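Local atomic coordinates of dITP/XTP pyrophosphatase (PDB entry 6WWD), a protein that probably hydrolyses non-canonical purine nucleoside triphosphates such as XTP, dITP and ITP to their monophosphates, cleansing the nucleotide pool. Residues 78-83 against 106-111. Numbering follows the deposited sequence.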
ATOM      1  N   ASP D  78       7.747  -1.043  -9.477  1.00 11.82           N
ATOM      2  CA  ASP D  78       7.817  -0.177  -8.302  1.00 13.18           C
ATOM      3  C   ASP D  78       7.478   1.271  -8.646  1.00 13.63           C
ATOM      4  O   ASP D  78       6.655   1.915  -7.976  1.00 12.09           O
ATOM      5  CB  ASP D  78       9.213  -0.259  -7.673  1.00 13.88           C
ATOM      6  CG  ASP D  78       9.575  -1.667  -7.219  1.00 21.55           C
ATOM      7  OD1 ASP D  78       8.843  -2.626  -7.549  1.00 23.55           O
ATOM      8  OD2 ASP D  78      10.602  -1.831  -6.529  1.00 30.61           O
ATOM      9  N   ALA D  79       8.103   1.802  -9.701  1.00 11.87           N
ATOM     10  CA  ALA D  79       7.926   3.206 -10.062  1.00 11.64           C
ATOM     11  C   ALA D  79       6.500   3.546 -10.482  1.00 12.88           C
ATOM     12  O   ALA D  79       6.148   4.736 -10.535  1.00 12.40           O
ATOM     13  CB  ALA D  79       8.895   3.573 -11.200  1.00 13.50           C
ATOM     14  N   LEU D  80       5.679   2.542 -10.808  1.00 11.59           N
ATOM     15  CA  LEU D  80       4.277   2.741 -11.159  1.00 12.10           C
ATOM     16  C   LEU D  80       3.349   2.285 -10.038  1.00 11.89           C
ATOM     17  O   LEU D  80       2.193   1.908 -10.287  1.00 12.13           O
ATOM     18  CB  LEU D  80       3.927   2.007 -12.458  1.00 12.30           C
ATOM     19  CG  LEU D  80       4.734   2.299 -13.737  1.00 14.84           C
ATOM     20  CD1 LEU D  80       4.173   1.523 -14.941  1.00 13.35           C
ATOM     21  CD2 LEU D  80       4.862   3.793 -14.080  1.00 13.74           C
ATOM     22  N   ASN D  81       3.845   2.319  -8.803  1.00 11.48           N
ATOM     23  CA  ASN D  81       3.090   1.866  -7.629  1.00 14.91           C
ATOM     24  C   ASN D  81       2.524   0.465  -7.846  1.00 12.61           C
ATOM     25  O   ASN D  81       1.394   0.157  -7.456  1.00 11.09           O
ATOM     26  CB  ASN D  81       1.976   2.840  -7.256  1.00 12.96           C
ATOM     27  CG  ASN D  81       1.679   2.827  -5.767  1.00 14.49           C
ATOM     28  OD1 ASN D  81       2.582   2.674  -4.953  1.00 15.38           O
ATOM     29  ND2 ASN D  81       0.412   2.980  -5.410  1.00 15.15           N
ATOM     30  N   TRP D  82       3.338  -0.385  -8.469  1.00 13.46           N
ATOM     31  CA  TRP D  82       3.096  -1.803  -8.704  1.00 10.31           C
ATOM     32  C   TRP D  82       2.051  -2.068  -9.778  1.00 12.60           C
ATOM     33  O   TRP D  82       1.655  -3.219  -9.971  1.00 15.38           O
ATOM     34  CB  TRP D  82       2.790  -2.527  -7.383  1.00 12.82           C
ATOM     35  CG  TRP D  82       4.100  -2.606  -6.628  1.00 13.87           C
ATOM     36  CD1 TRP D  82       5.121  -3.483  -6.864  1.00 15.40           C
ATOM     37  CD2 TRP D  82       4.569  -1.718  -5.609  1.00 20.03           C
ATOM     38  NE1 TRP D  82       6.179  -3.226  -6.031  1.00 25.07           N
ATOM     39  CE2 TRP D  82       5.868  -2.148  -5.246  1.00 20.89           C
ATOM     40  CE3 TRP D  82       4.003  -0.632  -4.935  1.00 19.73           C
ATOM     41  CZ2 TRP D  82       6.616  -1.520  -4.256  1.00 25.49           C
ATOM     42  CZ3 TRP D  82       4.757   0.009  -3.961  1.00 30.99           C
ATOM     43  CH2 TRP D  82       6.047  -0.443  -3.626  1.00 35.94           C
ATOM     44  N   MET D  83       1.649  -1.045 -10.536  1.00  9.47           N
ATOM     45  CA  MET D  83       1.057  -1.266 -11.849  1.00 10.62           C
ATOM     46  C   MET D  83       2.187  -1.642 -12.824  1.00 10.05           C
ATOM     47  O   MET D  83       3.360  -1.520 -12.492  1.00 12.14           O
ATOM     48  CB  MET D  83       0.292  -0.017 -12.300  1.00  8.84           C
ATOM     49  CG  MET D  83      -0.820   0.441 -11.326  1.00  9.82           C
ATOM     50  SD  MET D  83      -2.042  -0.864 -11.009  1.00 11.48           S
ATOM     51  CE  MET D  83      -2.974  -0.790 -12.548  1.00 10.59           C
ATOM     52  N   LEU D 106       8.227   1.388 -21.370  1.00 16.32           N
ATOM     53  CA  LEU D 106       9.548   1.995 -21.535  1.00 17.38           C
ATOM     54  C   LEU D 106       9.466   3.509 -21.577  1.00 18.61           C
ATOM     55  O   LEU D 106      10.276   4.199 -20.948  1.00 17.39           O
ATOM     56  CB  LEU D 106      10.228   1.506 -22.814  1.00 17.09           C
ATOM     57  CG  LEU D 106      10.760   0.082 -22.879  1.00 25.04           C
ATOM     58  CD1 LEU D 106      11.499  -0.114 -24.202  1.00 23.37           C
ATOM     59  CD2 LEU D 106      11.677  -0.157 -21.690  1.00 19.71           C
ATOM     60  N   ALA D 107       8.525   4.042 -22.366  1.00 18.61           N
ATOM     61  CA  ALA D 107       8.406   5.490 -22.494  1.00 25.32           C
ATOM     62  C   ALA D 107       8.019   6.122 -21.168  1.00 19.02           C
ATOM     63  O   ALA D 107       8.518   7.198 -20.818  1.00 19.25           O
ATOM     64  CB  ALA D 107       7.391   5.857 -23.577  1.00 18.39           C
ATOM     65  N   GLN D 108       7.114   5.475 -20.424  1.00 17.33           N
ATOM     66  CA  GLN D 108       6.721   6.006 -19.120  1.00 15.45           C
ATOM     67  C   GLN D 108       7.919   6.098 -18.186  1.00 17.81           C
ATOM     68  O   GLN D 108       8.051   7.067 -17.428  1.00 18.77           O
ATOM     69  CB  GLN D 108       5.615   5.141 -18.492  1.00 15.38           C
ATOM     70  CG  GLN D 108       4.227   5.288 -19.142  1.00 15.22           C
ATOM     71  CD  GLN D 108       3.192   4.363 -18.531  1.00 14.35           C
ATOM     72  OE1 GLN D 108       3.491   3.225 -18.204  1.00 13.08           O
ATOM     73  NE2 GLN D 108       1.976   4.856 -18.366  1.00 12.85           N
ATOM     74  N   LEU D 109       8.832   5.129 -18.271  1.00 16.00           N
ATOM     75  CA  LEU D 109       9.973   5.031 -17.376  1.00 22.40           C
ATOM     76  C   LEU D 109      11.265   5.615 -17.965  1.00 20.80           C
ATOM     77  O   LEU D 109      12.328   5.454 -17.368  1.00 19.09           O
ATOM     78  CB  LEU D 109      10.189   3.559 -17.010  1.00 16.56           C
ATOM     79  CG  LEU D 109       9.036   2.758 -16.390  1.00 14.06           C
ATOM     80  CD1 LEU D 109       9.541   1.348 -16.087  1.00 17.95           C
ATOM     81  CD2 LEU D 109       8.481   3.390 -15.133  1.00 17.19           C
ATOM     82  N   SER D 110      11.191   6.351 -19.076  1.00 20.67           N
ATOM     83  CA  SER D 110      12.399   6.601 -19.856  1.00 23.57           C
ATOM     84  C   SER D 110      13.457   7.383 -19.098  1.00 32.38           C
ATOM     85  O   SER D 110      14.635   7.327 -19.471  1.00 33.92           O
ATOM     86  CB  SER D 110      12.060   7.340 -21.148  1.00 25.88           C
ATOM     87  OG  SER D 110      11.654   8.656 -20.854  1.00 36.37           O
ATOM     88  N   ASP D 111      13.094   8.104 -18.047  1.00 33.82           N
ATOM     89  CA  ASP D 111      14.089   8.895 -17.340  1.00 37.47           C
ATOM     90  C   ASP D 111      14.428   8.347 -15.957  1.00 34.52           C
ATOM     91  O   ASP D 111      15.145   9.007 -15.197  1.00 37.78           O
ATOM     92  CB  ASP D 111      13.622  10.348 -17.271  1.00 43.52           C
ATOM     93  CG  ASP D 111      13.475  10.965 -18.658  1.00 49.05           C
ATOM     94  OD1 ASP D 111      14.442  10.849 -19.445  1.00 42.88           O
ATOM     95  OD2 ASP D 111      12.419  11.568 -18.962  1.00 48.10           O
TER
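The carboxamide of Gln108 turns its oxygen end to Leu80, whose CD1 lies 3.7 Å from Gln108 OE1 and well off the amide plane. OE1 accepts a hydrogen bond from the indole NE1 of Trp91 of the same chain, while NE2 donates one to the backbone oxygen of Trp91 of the second subunit. The indole of Trp82, farther from the helix, has Asp78 CA over one face, 4.1 Å above the ring plane and displaced toward its rim.

Leu109 makes the other half of the contact through a single methyl. Its CG stands anti to the carbonyl carbon (chi1 -56°), and from there CD2 touches two partners, lying 3.8 Å from Leu80 CD2 and 4.0 Å from Ala79 CB. The side chain of Leu80 runs roughly at right angles to that of Gln108, and its two methyls divide the work, CD1 meeting the amide oxygen and CD2 the leucine. In this HAM1-family fold the contact brings the turn joining strands 67-77 and 84-85, a type I' turn from Leu80 to Met83 closed by a 3.0 Å hydrogen bond from Met83 N to Leu80 O, against the end of helix 98-108. Leu109, the first residue to leave helical geometry after that helix, also packs on Val77 and on Ile145, so the helix end is seated against the sheet.

No hydrogen bond passes between 78-83 and 106-111, and the surface they bury together is modest, 150 Å². Cohesion here is therefore mainly dispersive, between buried aliphatic groups. The buried amide of Gln108 has both polar atoms satisfied elsewhere, which should fix its rotation; the Leu80 methyl lies beside an oxygen already hydrogen-bonded to Trp91. Because the NE2 bond crosses to the second subunit, the contact lies beside the subunit interface.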